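Local coordinates for putative hyaluronoglucosaminidase (Clostridium perfringens, PDB 6PWI), which probably acts as a secreted, cell-wall-attached family 84 glycoside hydrolase that removes N-acetylglucosamine-type hexosamine residues from glycans, at residues A474-D479 with E490-L495; L470-K475 with Q524-A529; G53-V58 with G80-E85; L72-S77 with S153-F158; F293-D298 with F327-K332. One frame throughout, in Å; residues are numbered along the deposited sequence.

Contact 1. Residues A474-D479 with E490-L495; sequences AKHMSD and EESEEL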
# COMPACT_ATOMS: atom_id res chain seq x y z
N ALA A 474 -9.11 11.44 6.80
CA ALA A 474 -7.70 11.07 6.78
C ALA A 474 -6.86 12.22 7.33
O ALA A 474 -5.80 11.98 7.92
CB ALA A 474 -7.26 10.66 5.40
N LYS A 475 -7.35 13.45 7.13
CA LYS A 475 -6.71 14.66 7.64
C LYS A 475 -6.55 14.62 9.16
O LYS A 475 -5.62 15.23 9.67
CB LYS A 475 -7.52 15.90 7.25
CG LYS A 475 -7.26 16.43 5.85
CD LYS A 475 -8.35 17.35 5.37
CE LYS A 475 -8.03 18.02 4.05
NZ LYS A 475 -9.22 18.70 3.50
N HIS A 476 -7.46 13.92 9.86
CA HIS A 476 -7.55 13.98 11.31
C HIS A 476 -7.29 12.63 11.96
O HIS A 476 -7.48 12.45 13.17
CB HIS A 476 -8.91 14.56 11.74
CG HIS A 476 -9.19 15.87 11.11
ND1 HIS A 476 -8.44 17.00 11.40
CD2 HIS A 476 -10.11 16.25 10.19
CE1 HIS A 476 -8.89 18.02 10.69
NE2 HIS A 476 -9.91 17.58 9.93
N MET A 477 -6.84 11.67 11.14
CA MET A 477 -6.57 10.34 11.66
C MET A 477 -5.24 9.84 11.10
O MET A 477 -5.22 9.17 10.07
CB MET A 477 -7.70 9.38 11.28
CG MET A 477 -9.07 9.82 11.77
SD MET A 477 -10.35 8.65 11.30
CE MET A 477 -11.84 9.60 11.60
N SER A 478 -4.13 10.17 11.78
CA SER A 478 -2.84 9.87 11.19
C SER A 478 -1.71 9.80 12.22
O SER A 478 -0.66 9.27 11.90
CB SER A 478 -2.48 10.78 10.04
OG SER A 478 -2.62 12.16 10.39
N ASP A 479 -1.94 10.32 13.44
CA ASP A 479 -0.86 10.36 14.43
C ASP A 479 -0.96 9.16 15.38
O ASP A 479 -1.87 9.10 16.19
CB ASP A 479 -0.81 11.68 15.20
CG ASP A 479 0.41 11.82 16.11
OD1 ASP A 479 1.28 10.92 16.06
OD2 ASP A 479 0.48 12.82 16.88
N GLU A 490 2.34 13.75 11.51
CA GLU A 490 1.46 14.90 11.53
C GLU A 490 0.02 14.49 11.26
O GLU A 490 -0.24 13.46 10.65
CB GLU A 490 2.01 16.07 10.71
CG GLU A 490 2.14 15.81 9.23
CD GLU A 490 2.72 16.96 8.44
OE1 GLU A 490 3.79 17.49 8.84
OE2 GLU A 490 2.10 17.35 7.43
N GLU A 491 -0.89 15.31 11.79
CA GLU A 491 -2.33 15.10 11.79
C GLU A 491 -2.96 16.48 11.98
O GLU A 491 -2.46 17.28 12.76
CB GLU A 491 -2.69 14.16 12.95
CG GLU A 491 -4.16 13.78 13.04
CD GLU A 491 -4.46 12.92 14.26
OE1 GLU A 491 -4.41 11.67 14.13
OE2 GLU A 491 -4.73 13.49 15.34
N SER A 492 -4.02 16.77 11.22
CA SER A 492 -4.72 18.04 11.32
C SER A 492 -3.82 19.21 10.90
O SER A 492 -3.95 20.30 11.45
CB SER A 492 -5.27 18.27 12.72
OG SER A 492 -6.13 17.22 13.13
N GLU A 493 -2.92 19.00 9.92
CA GLU A 493 -1.88 19.98 9.66
C GLU A 493 -2.44 21.27 9.06
O GLU A 493 -1.98 22.36 9.39
CB GLU A 493 -0.73 19.39 8.83
CG GLU A 493 0.50 20.29 8.77
CD GLU A 493 1.14 20.75 10.07
OE1 GLU A 493 0.87 20.15 11.14
OE2 GLU A 493 1.94 21.72 10.02
N GLU A 494 -3.43 21.14 8.17
CA GLU A 494 -4.05 22.30 7.55
C GLU A 494 -4.89 23.09 8.55
O GLU A 494 -4.96 24.31 8.48
CB GLU A 494 -4.93 21.88 6.37
CG GLU A 494 -4.17 21.77 5.07
CD GLU A 494 -5.04 21.80 3.83
OE1 GLU A 494 -6.06 21.07 3.79
OE2 GLU A 494 -4.70 22.56 2.90
N LEU A 495 -5.53 22.38 9.49
CA LEU A 495 -6.42 23.00 10.45
C LEU A 495 -5.64 23.63 11.60
O LEU A 495 -6.15 24.54 12.26
CB LEU A 495 -7.41 21.96 10.97
CG LEU A 495 -8.53 22.51 11.84
CD1 LEU A 495 -9.44 23.43 11.04
CD2 LEU A 495 -9.35 21.39 12.48
O HOH W 1 -2.92 16.35 8.24
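The C-terminal end of helix 467-475 and the turn after it meet the returning limb of the loop that leads to helix 496-507, and hydrogen bonds, most of them to backbone atoms, join the two. Glu491 reaches across fully extended, with CG anti to its own N (chi1 -177°), which lays its carboxylate beside the 476-479 turn. There Glu491 OE1 takes two backbone N-H groups: Ser478 N at 2.8 Å, on the lone pair turned from the other oxygen, and Asp479 N at 2.9 Å, from above the carboxylate plane. Glu491 OE2 goes to the backbone N of Arg611. The hydroxyl Ser478 OG donates to Glu490 O at 2.7 Å, in the carbonyl plane. On the helix side Ser492 N donates to Lys475 O at 2.7 Å. The His476 ring is held at its edge, where His476 ND1 and Ser492 OG share a nearly straight hydrogen bond of 2.9 Å, while CB of Lys475 lies over one ring face. Water 1 links Lys475 O to Glu493 N. Leu613 of helix 613-623 packs on His476, Ser492 and Leu495, helix 513-536 borders His476 and Leu495, and Asp479 turns its carboxylate to Arg611.

Contact 2. Residues L470-K475 with Q524-A529; sequences LYTFAK and QEILDA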
# COMPACT_ATOMS: atom_id res chain seq x y z
N LEU A 470 -13.73 11.11 2.81
CA LEU A 470 -12.72 10.20 3.34
C LEU A 470 -11.39 10.93 3.50
O LEU A 470 -10.65 10.65 4.44
CB LEU A 470 -12.59 8.96 2.44
CG LEU A 470 -11.55 7.94 2.92
CD1 LEU A 470 -11.94 7.37 4.28
CD2 LEU A 470 -11.36 6.85 1.88
N TYR A 471 -11.11 11.86 2.58
CA TYR A 471 -9.97 12.76 2.72
C TYR A 471 -10.10 13.58 4.01
O TYR A 471 -9.12 13.71 4.74
CB TYR A 471 -9.83 13.63 1.47
CG TYR A 471 -8.61 14.53 1.43
CD1 TYR A 471 -7.41 14.13 1.99
CD2 TYR A 471 -8.66 15.77 0.81
CE1 TYR A 471 -6.29 14.94 1.94
CE2 TYR A 471 -7.55 16.60 0.77
CZ TYR A 471 -6.36 16.18 1.33
OH TYR A 471 -5.25 16.99 1.29
N THR A 472 -11.29 14.12 4.29
CA THR A 472 -11.55 14.82 5.54
C THR A 472 -11.18 13.94 6.74
O THR A 472 -10.49 14.41 7.64
CB THR A 472 -13.00 15.31 5.64
OG1 THR A 472 -13.22 16.33 4.67
CG2 THR A 472 -13.34 15.85 7.02
N PHE A 473 -11.62 12.67 6.74
CA PHE A 473 -11.29 11.79 7.85
C PHE A 473 -9.78 11.57 7.95
O PHE A 473 -9.23 11.52 9.06
CB PHE A 473 -11.99 10.43 7.77
CG PHE A 473 -13.49 10.46 7.60
CD1 PHE A 473 -14.24 11.52 8.09
CD2 PHE A 473 -14.15 9.41 6.98
CE1 PHE A 473 -15.62 11.54 7.93
CE2 PHE A 473 -15.52 9.43 6.82
CZ PHE A 473 -16.26 10.49 7.30
N ALA A 474 -9.11 11.44 6.80
CA ALA A 474 -7.70 11.07 6.78
C ALA A 474 -6.86 12.22 7.33
O ALA A 474 -5.80 11.98 7.92
CB ALA A 474 -7.26 10.66 5.40
N LYS A 475 -7.35 13.45 7.13
CA LYS A 475 -6.71 14.66 7.64
C LYS A 475 -6.55 14.62 9.16
O LYS A 475 -5.62 15.23 9.67
CB LYS A 475 -7.52 15.90 7.25
CG LYS A 475 -7.26 16.43 5.85
CD LYS A 475 -8.35 17.35 5.37
CE LYS A 475 -8.03 18.02 4.05
NZ LYS A 475 -9.22 18.70 3.50
N GLN A 524 -17.68 22.62 10.69
CA GLN A 524 -18.94 22.23 10.06
C GLN A 524 -18.65 21.27 8.90
O GLN A 524 -19.42 20.34 8.66
CB GLN A 524 -19.76 23.44 9.64
CG GLN A 524 -21.21 23.12 9.27
CD GLN A 524 -22.02 22.55 10.41
OE1 GLN A 524 -21.94 22.98 11.56
NE2 GLN A 524 -22.84 21.55 10.09
N GLU A 525 -17.52 21.49 8.21
CA GLU A 525 -17.09 20.64 7.12
C GLU A 525 -16.75 19.24 7.63
O GLU A 525 -17.12 18.24 7.00
CB GLU A 525 -15.92 21.29 6.38
CG GLU A 525 -15.31 20.39 5.33
CD GLU A 525 -14.35 21.10 4.38
OE1 GLU A 525 -13.12 20.91 4.52
OE2 GLU A 525 -14.84 21.84 3.50
N ILE A 526 -16.06 19.16 8.77
CA ILE A 526 -15.75 17.88 9.39
C ILE A 526 -17.06 17.17 9.72
O ILE A 526 -17.24 16.01 9.35
CB ILE A 526 -14.85 18.04 10.63
CG1 ILE A 526 -13.46 18.58 10.26
CG2 ILE A 526 -14.76 16.73 11.40
CD1 ILE A 526 -12.64 19.01 11.44
N LEU A 527 -17.97 17.89 10.39
CA LEU A 527 -19.22 17.31 10.86
C LEU A 527 -20.04 16.80 9.68
O LEU A 527 -20.58 15.69 9.73
CB LEU A 527 -19.99 18.37 11.66
CG LEU A 527 -21.37 17.93 12.14
CD1 LEU A 527 -21.28 16.74 13.09
CD2 LEU A 527 -22.10 19.09 12.82
N ASP A 528 -20.13 17.60 8.61
CA ASP A 528 -20.89 17.22 7.43
C ASP A 528 -20.33 15.94 6.82
O ASP A 528 -21.08 15.07 6.39
CB ASP A 528 -20.96 18.37 6.41
CG ASP A 528 -21.90 19.49 6.82
OD1 ASP A 528 -22.83 19.24 7.63
OD2 ASP A 528 -21.70 20.63 6.33
N ALA A 529 -18.99 15.85 6.79
CA ALA A 529 -18.32 14.67 6.26
C ALA A 529 -18.74 13.43 7.05
O ALA A 529 -19.00 12.39 6.46
CB ALA A 529 -16.83 14.89 6.28
O HOH W 2 -11.58 18.57 5.11
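Thr472 drives its methyl against helix 513-536, touching Ala529 and the backbone of Ile526. Its CG2 stands trans to the backbone N, which aims the methyl at the neighbouring helix: Thr472 CG2 lies 3.7 Å from Ala529 CB and 3.9 Å from Ile526 CA. The same rotation (chi1 -67°) sets OG1 beside the backbone N, where it bonds back to Glu468 O in its own helix. Phe473 swings its ring along the flank of the partner, CG lying opposite the carbonyl carbon (chi1 -53°). It meets the other helix with its edge, Phe473 CZ coming to 3.4 Å from Ala529 O near the ring plane, and Phe473 CE1 rests 3.9 Å from Ala529 CB. Phe533 completes this corner with an edge-to-face contact to Phe473. The helix segments run at 120° to each other, 9.4 Å apart at closest approach, and join helix 467-475 to the long helix 513-536. Direct contact across the helices is thus mainly apolar. At the exposed border the opposite charges of Lys475 NZ and Glu525 OE1 do not touch directly; water 2 bridges them, accepting from Lys475 NZ and donating to Glu525 OE1, and also donates to Thr472 OG1.

Contact 3. Residues G53-V58 with G80-E85; sequences GTDANV and GINHEE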
# COMPACT_ATOMS: atom_id res chain seq x y z
N GLY A 53 -12.76 3.46 -31.83
CA GLY A 53 -13.87 2.84 -32.52
C GLY A 53 -14.69 1.95 -31.59
O GLY A 53 -14.25 1.66 -30.48
N THR A 54 -15.87 1.55 -32.05
CA THR A 54 -16.74 0.64 -31.31
C THR A 54 -16.20 -0.78 -31.43
O THR A 54 -16.37 -1.59 -30.52
CB THR A 54 -18.19 0.74 -31.81
OG1 THR A 54 -18.60 2.09 -31.61
CG2 THR A 54 -19.15 -0.18 -31.08
N ASP A 55 -15.56 -1.07 -32.57
CA ASP A 55 -15.02 -2.39 -32.84
C ASP A 55 -13.52 -2.28 -33.11
O ASP A 55 -13.10 -1.51 -33.98
CB ASP A 55 -15.79 -3.11 -33.96
CG ASP A 55 -17.23 -3.45 -33.59
OD1 ASP A 55 -18.14 -2.71 -34.03
OD2 ASP A 55 -17.44 -4.44 -32.86
N ALA A 56 -12.74 -3.06 -32.36
CA ALA A 56 -11.29 -2.98 -32.39
C ALA A 56 -10.67 -4.32 -32.77
O ALA A 56 -11.24 -5.38 -32.53
CB ALA A 56 -10.77 -2.49 -31.06
N ASN A 57 -9.48 -4.23 -33.38
CA ASN A 57 -8.63 -5.37 -33.67
C ASN A 57 -7.58 -5.46 -32.57
O ASN A 57 -6.93 -4.47 -32.24
CB ASN A 57 -7.99 -5.25 -35.06
CG ASN A 57 -6.99 -6.36 -35.36
OD1 ASN A 57 -7.34 -7.54 -35.35
ND2 ASN A 57 -5.75 -5.99 -35.62
N VAL A 58 -7.40 -6.69 -32.05
CA VAL A 58 -6.50 -6.97 -30.95
C VAL A 58 -5.46 -7.99 -31.42
O VAL A 58 -5.82 -9.07 -31.90
CB VAL A 58 -7.29 -7.51 -29.75
CG1 VAL A 58 -6.37 -7.98 -28.64
CG2 VAL A 58 -8.28 -6.49 -29.22
N GLY A 80 -16.88 0.03 -23.61
CA GLY A 80 -17.77 -0.82 -24.38
C GLY A 80 -17.27 -1.06 -25.81
O GLY A 80 -18.07 -1.03 -26.75
N ILE A 81 -15.96 -1.28 -25.96
CA ILE A 81 -15.35 -1.63 -27.23
C ILE A 81 -15.35 -3.15 -27.39
O ILE A 81 -14.72 -3.85 -26.61
CB ILE A 81 -13.91 -1.07 -27.32
CG1 ILE A 81 -13.88 0.45 -27.20
CG2 ILE A 81 -13.22 -1.56 -28.58
CD1 ILE A 81 -12.48 1.03 -27.20
N ASN A 82 -16.08 -3.63 -28.41
CA ASN A 82 -16.02 -5.02 -28.83
C ASN A 82 -14.72 -5.22 -29.61
O ASN A 82 -14.18 -4.28 -30.16
CB ASN A 82 -17.21 -5.42 -29.69
CG ASN A 82 -18.53 -5.36 -28.96
OD1 ASN A 82 -18.83 -6.23 -28.14
ND2 ASN A 82 -19.33 -4.35 -29.26
N HIS A 83 -14.26 -6.47 -29.66
CA HIS A 83 -12.98 -6.77 -30.29
C HIS A 83 -13.08 -8.06 -31.10
O HIS A 83 -13.92 -8.92 -30.83
CB HIS A 83 -11.89 -6.93 -29.22
CG HIS A 83 -12.10 -8.12 -28.35
ND1 HIS A 83 -11.45 -9.33 -28.58
CD2 HIS A 83 -12.90 -8.31 -27.28
CE1 HIS A 83 -11.84 -10.20 -27.67
NE2 HIS A 83 -12.73 -9.60 -26.86
N GLU A 84 -12.20 -8.16 -32.10
CA GLU A 84 -11.86 -9.44 -32.70
C GLU A 84 -10.34 -9.56 -32.67
O GLU A 84 -9.63 -8.56 -32.77
CB GLU A 84 -12.49 -9.57 -34.08
CG GLU A 84 -13.98 -9.85 -34.01
CD GLU A 84 -14.63 -10.31 -35.30
OE1 GLU A 84 -14.21 -9.85 -36.38
OE2 GLU A 84 -15.56 -11.14 -35.22
N GLU A 85 -9.85 -10.80 -32.48
CA GLU A 85 -8.42 -11.06 -32.40
C GLU A 85 -7.91 -11.44 -33.78
O GLU A 85 -8.57 -12.18 -34.51
CB GLU A 85 -8.14 -12.14 -31.35
CG GLU A 85 -6.68 -12.18 -30.91
CD GLU A 85 -6.35 -13.21 -29.85
OE1 GLU A 85 -7.27 -13.57 -29.08
OE2 GLU A 85 -5.19 -13.66 -29.79
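Flat groups border this strand pair: the Asp55 carboxylate and the Asn82 amide stand side by side, pointing the same way, their planes 21° apart, and the His83 imidazole meets CG2 of Val58 obliquely. The carboxylate touches its neighbour through carbon, Asp55 OD2 lying 3.3 Å from Asn82 CB. The strands are the two parallel arms of the beta-alpha-beta unit 55-60, 66-78, 82-85, in the family 20 domain 2-like N-terminal domain. Asp55, Asn57, Asn82 and Glu84 project from one face of the sheet; Ala56, Val58, His83 and Glu85 project from the other, which helix 66-78 covers through Leu72, Leu73 and Leu76. Four backbone bonds zip the pair. Asn82 N donates to Thr54 O and Ala56 N to Asn82 O, each at 2.9 Å; Glu84 N to Ala56 O and Val58 N to Glu84 O follow at 3.0 Å. Asn57 sends its amide to Ser86 and Asn95. Gly80, with positive phi, is the C-prime residue of the Schellman motif that ends helix 66-78 and leads into the second strand. Just beyond it, Ile81 has CG2 anti to its N, and this branch meets the small side chain of the first strand: Ile81 CG2 lies 3.6 Å from Ala56 CB.

Contact 4. Residues L72-S77 with S153-F158; sequences LLEVLS and SLKAIF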
# COMPACT_ATOMS: atom_id res chain seq x y z
N LEU A 72 -6.35 -6.56 -20.88
CA LEU A 72 -6.69 -5.70 -22.00
C LEU A 72 -8.20 -5.71 -22.21
O LEU A 72 -8.80 -4.67 -22.49
CB LEU A 72 -5.96 -6.12 -23.28
CG LEU A 72 -6.28 -5.26 -24.50
CD1 LEU A 72 -5.56 -3.92 -24.44
CD2 LEU A 72 -5.95 -5.99 -25.80
N LEU A 73 -8.82 -6.88 -22.05
CA LEU A 73 -10.24 -7.03 -22.31
C LEU A 73 -11.06 -6.24 -21.29
O LEU A 73 -12.10 -5.69 -21.65
CB LEU A 73 -10.62 -8.51 -22.38
CG LEU A 73 -9.92 -9.30 -23.49
CD1 LEU A 73 -10.45 -10.72 -23.59
CD2 LEU A 73 -10.02 -8.60 -24.83
N GLU A 74 -10.58 -6.17 -20.04
CA GLU A 74 -11.10 -5.28 -19.01
C GLU A 74 -11.05 -3.84 -19.52
O GLU A 74 -12.02 -3.09 -19.39
CB GLU A 74 -10.19 -5.30 -17.78
CG GLU A 74 -10.78 -5.98 -16.55
CD GLU A 74 -9.99 -5.67 -15.28
OE1 GLU A 74 -10.18 -4.57 -14.73
OE2 GLU A 74 -9.17 -6.52 -14.87
N VAL A 75 -9.90 -3.46 -20.09
CA VAL A 75 -9.69 -2.10 -20.53
C VAL A 75 -10.65 -1.76 -21.67
O VAL A 75 -11.19 -0.66 -21.72
CB VAL A 75 -8.22 -1.85 -20.90
CG1 VAL A 75 -8.03 -0.60 -21.75
CG2 VAL A 75 -7.35 -1.77 -19.65
N LEU A 76 -10.89 -2.73 -22.57
CA LEU A 76 -11.76 -2.48 -23.71
C LEU A 76 -13.21 -2.26 -23.26
O LEU A 76 -13.90 -1.39 -23.80
CB LEU A 76 -11.68 -3.65 -24.71
CG LEU A 76 -10.37 -3.79 -25.48
CD1 LEU A 76 -10.53 -4.75 -26.64
CD2 LEU A 76 -9.87 -2.44 -25.97
N SER A 77 -13.65 -3.04 -22.26
CA SER A 77 -15.04 -3.00 -21.83
C SER A 77 -15.37 -1.75 -21.01
O SER A 77 -16.54 -1.43 -20.82
CB SER A 77 -15.44 -4.27 -21.12
OG SER A 77 -14.83 -4.34 -19.85
N SER A 153 -1.68 1.08 -17.11
CA SER A 153 -1.63 2.51 -17.38
C SER A 153 -2.75 2.91 -18.33
O SER A 153 -3.38 3.94 -18.12
CB SER A 153 -0.29 2.95 -17.86
OG SER A 153 0.64 2.95 -16.78
N LEU A 154 -3.03 2.06 -19.34
CA LEU A 154 -4.15 2.31 -20.25
C LEU A 154 -5.48 2.30 -19.50
O LEU A 154 -6.39 3.05 -19.85
CB LEU A 154 -4.16 1.27 -21.38
CG LEU A 154 -3.16 1.49 -22.51
CD1 LEU A 154 -3.21 0.32 -23.49
CD2 LEU A 154 -3.41 2.82 -23.22
N LYS A 155 -5.58 1.43 -18.49
CA LYS A 155 -6.78 1.32 -17.69
C LYS A 155 -7.02 2.63 -16.95
O LYS A 155 -8.15 3.11 -16.86
CB LYS A 155 -6.68 0.16 -16.70
CG LYS A 155 -8.00 -0.21 -16.04
CD LYS A 155 -7.89 -0.99 -14.75
CE LYS A 155 -9.24 -1.09 -14.07
NZ LYS A 155 -9.12 -1.79 -12.77
N ALA A 156 -5.94 3.19 -16.41
CA ALA A 156 -6.01 4.48 -15.73
C ALA A 156 -6.45 5.55 -16.73
O ALA A 156 -7.26 6.41 -16.39
CB ALA A 156 -4.69 4.79 -15.08
N ILE A 157 -5.93 5.48 -17.96
CA ILE A 157 -6.24 6.50 -18.96
C ILE A 157 -7.72 6.41 -19.34
O ILE A 157 -8.42 7.42 -19.37
CB ILE A 157 -5.30 6.42 -20.18
CG1 ILE A 157 -3.86 6.78 -19.79
CG2 ILE A 157 -5.81 7.31 -21.30
CD1 ILE A 157 -2.86 6.74 -20.94
N PHE A 158 -8.18 5.17 -19.58
CA PHE A 158 -9.51 4.94 -20.12
C PHE A 158 -10.58 5.32 -19.10
O PHE A 158 -11.68 5.74 -19.47
CB PHE A 158 -9.65 3.52 -20.66
CG PHE A 158 -9.19 3.30 -22.09
CD1 PHE A 158 -8.11 4.01 -22.62
CD2 PHE A 158 -9.81 2.37 -22.90
CE1 PHE A 158 -7.69 3.80 -23.92
CE2 PHE A 158 -9.38 2.16 -24.21
CZ PHE A 158 -8.32 2.87 -24.72
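Val75 carries this helix contact, its two methyls dividing the work. Val75 CG1 sits over one face of the Phe158 ring, 4.1 Å from the centroid and 29° off the ring normal, a CH-pi contact in which its closest ring atom is Phe158 CD2 at 3.6 Å. Val75 CG2 turns to the other flank and meets Lys155 CB at 3.6 Å. The valine torsion (chi1 162°) makes this split, setting CG1 trans to the backbone N and CG2 trans to the carbonyl carbon, so that one branch serves the ring and the other the lysine stem. The backbone also takes part, since Val75 O approaches Phe158 CD2 at 3.5 Å. Leu154 adds a looser apolar contact, its CB lying 4.3 Å from Val75 CG1. Above this apolar layer, at the exposed border, Glu74 and Lys155 form a salt bridge, Glu74 OE1 to Lys155 NZ at 3.6 Å. The two helix segments run nearly parallel, 9° apart with axes 9.5 Å from each other; both helices belong to the alpha/beta N-terminal domain of the family 20 domain 2 type, and both pack on its mixed sheet. Phe96 of strand 94-100 touches Leu72, Leu76 and Phe158, so one strand residue lies beneath both helices. Leu52, Lys79 and Leu166 also touch Phe158. Lys155 is extended, with CG trans to its own N, and its ammonium has its stronger partner in Asp205, a salt bridge outside the two helices, so it probably lies between two carboxylates.

Contact 5. Residues F293-D298 with F327-K332; sequences FGVLAD and FIFVPK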
# COMPACT_ATOMS: atom_id res chain seq x y z
N PHE A 293 8.10 -17.38 -2.55
CA PHE A 293 8.07 -17.83 -1.16
C PHE A 293 8.96 -16.93 -0.30
O PHE A 293 9.97 -16.42 -0.76
CB PHE A 293 8.52 -19.29 -1.09
CG PHE A 293 7.60 -20.25 -1.79
CD1 PHE A 293 6.49 -20.78 -1.14
CD2 PHE A 293 7.84 -20.63 -3.11
CE1 PHE A 293 5.64 -21.66 -1.79
CE2 PHE A 293 6.98 -21.51 -3.76
CZ PHE A 293 5.89 -22.03 -3.10
N GLY A 294 8.56 -16.77 0.97
CA GLY A 294 9.36 -16.09 1.98
C GLY A 294 9.72 -17.04 3.12
O GLY A 294 8.94 -17.92 3.49
N VAL A 295 10.93 -16.87 3.66
CA VAL A 295 11.39 -17.63 4.82
C VAL A 295 11.66 -16.63 5.95
O VAL A 295 12.46 -15.72 5.79
CB VAL A 295 12.65 -18.46 4.48
CG1 VAL A 295 13.25 -19.10 5.72
CG2 VAL A 295 12.34 -19.53 3.44
N LEU A 296 10.98 -16.81 7.08
CA LEU A 296 11.02 -15.81 8.13
C LEU A 296 11.81 -16.34 9.33
O LEU A 296 11.47 -17.38 9.88
CB LEU A 296 9.59 -15.44 8.53
CG LEU A 296 8.66 -15.07 7.38
CD1 LEU A 296 7.32 -14.58 7.90
CD2 LEU A 296 9.29 -14.01 6.48
N ALA A 297 12.83 -15.58 9.73
CA ALA A 297 13.76 -16.01 10.77
C ALA A 297 13.80 -15.01 11.93
O ALA A 297 14.69 -15.08 12.77
CB ALA A 297 15.13 -16.22 10.17
N ASP A 298 12.82 -14.10 11.98
CA ASP A 298 12.77 -13.08 13.02
C ASP A 298 12.68 -13.74 14.39
O ASP A 298 13.04 -13.13 15.39
CB ASP A 298 11.61 -12.11 12.80
CG ASP A 298 10.30 -12.80 12.49
OD1 ASP A 298 10.20 -13.40 11.40
OD2 ASP A 298 9.38 -12.74 13.34
N PHE A 327 13.51 -16.01 -3.62
CA PHE A 327 13.08 -16.06 -2.24
C PHE A 327 13.28 -14.72 -1.54
O PHE A 327 14.19 -13.95 -1.85
CB PHE A 327 13.85 -17.13 -1.46
CG PHE A 327 13.44 -18.55 -1.71
CD1 PHE A 327 12.30 -19.08 -1.13
CD2 PHE A 327 14.22 -19.38 -2.51
CE1 PHE A 327 11.93 -20.40 -1.35
CE2 PHE A 327 13.85 -20.70 -2.74
CZ PHE A 327 12.71 -21.21 -2.16
N ILE A 328 12.39 -14.48 -0.57
CA ILE A 328 12.48 -13.38 0.36
C ILE A 328 12.90 -13.98 1.70
O ILE A 328 12.42 -15.05 2.06
CB ILE A 328 11.10 -12.69 0.41
CG1 ILE A 328 10.92 -11.79 -0.81
CG2 ILE A 328 10.88 -11.94 1.71
CD1 ILE A 328 9.54 -11.84 -1.43
N PHE A 329 13.82 -13.31 2.41
CA PHE A 329 14.29 -13.79 3.70
C PHE A 329 14.23 -12.65 4.72
O PHE A 329 14.73 -11.56 4.47
CB PHE A 329 15.69 -14.39 3.56
CG PHE A 329 16.28 -14.96 4.83
CD1 PHE A 329 16.09 -16.30 5.17
CD2 PHE A 329 17.04 -14.18 5.68
CE1 PHE A 329 16.62 -16.82 6.34
CE2 PHE A 329 17.57 -14.70 6.86
CZ PHE A 329 17.35 -16.02 7.18
N VAL A 330 13.60 -12.92 5.87
CA VAL A 330 13.52 -11.93 6.93
C VAL A 330 14.49 -12.36 8.03
O VAL A 330 14.29 -13.41 8.64
CB VAL A 330 12.08 -11.78 7.47
CG1 VAL A 330 12.02 -10.88 8.69
CG2 VAL A 330 11.13 -11.29 6.40
N PRO A 331 15.56 -11.59 8.32
CA PRO A 331 16.61 -12.07 9.21
C PRO A 331 16.20 -11.92 10.67
O PRO A 331 15.23 -11.21 10.97
CB PRO A 331 17.79 -11.15 8.84
CG PRO A 331 17.12 -9.84 8.45
CD PRO A 331 15.80 -10.23 7.80
N LYS A 332 16.93 -12.59 11.58
CA LYS A 332 16.67 -12.48 13.00
C LYS A 332 17.01 -11.07 13.47
O LYS A 332 16.31 -10.50 14.30
CB LYS A 332 17.48 -13.50 13.80
CG LYS A 332 17.21 -13.46 15.30
CD LYS A 332 18.23 -14.21 16.12
CE LYS A 332 17.77 -14.43 17.54
NZ LYS A 332 18.90 -14.81 18.42
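Backbone bonds tie strand 293-296 to strand 328-330, the adjacent fourth and fifth parallel strands of the eight-stranded beta/alpha barrel. Four run across the pair: Ile328 N to Phe293 O at 3.1 Å, Val295 N to Ile328 O at 2.8 Å, Val330 N to Val295 O at 3.0 Å and, just past the first strand's end, Ala297 N to Val330 O at 2.8 Å. CA-H...O contacts accompany them; in one, Gly294 CA lies 3.2 Å from Ile328 O. Apolar side chains fill both faces of the pair. On one face Leu296 and Val330 meet through methyls, Leu296 CD2 against Val330 CG2. Val295 and Phe329 occupy the other face; the Phe329 ring, its CG trans to the backbone N (chi1 -178°), runs along the first strand so that its CD1 lies beside Val295 CG1 and its CZ ends 3.7 Å from Ala297 CB. At the start of the strands Phe327 CE1 packs on Phe293 CB at 3.6 Å. Past the C-terminal ends the polar residues gather: Asp298 adjoins Asp299, the predicted proton donor, and lies near a bound 1,2-ethanediol, consistent with an active site at that mouth of the barrel. Lys332 lays its CB against Ala297 O, 3.4 Å away, and its backbone N bonds to Tyr347 OH. Helix 304-321, the crossover between the strands, covers Val295, Ala297 and Phe327 with Met311, Gln307 and Leu314; strand 250-255 bonds to Gly294 and Leu296, while strand 359-362 flanks the other side.

From the N terminus, contact 3 closes the 55-60, 66-78, 82-85 crossover, and contact 4 starts within that loop, on helix 66-78, to end at helix 144-158; the two cross along the chain and touch, for example where Leu72 packs on Val58. Together they tie helices and sheet of the N-terminal domain. Contact 5 follows in series, closing a short beta-alpha-beta loop in the barrel, its centre about 36 Å from that of contact 4. Contacts 1 and 2 both start from helix 467-475: the short loop of contact 1 lies within the longer span of contact 2. They meet where His476 packs on Ile526, joining that helix to the C-terminal helices.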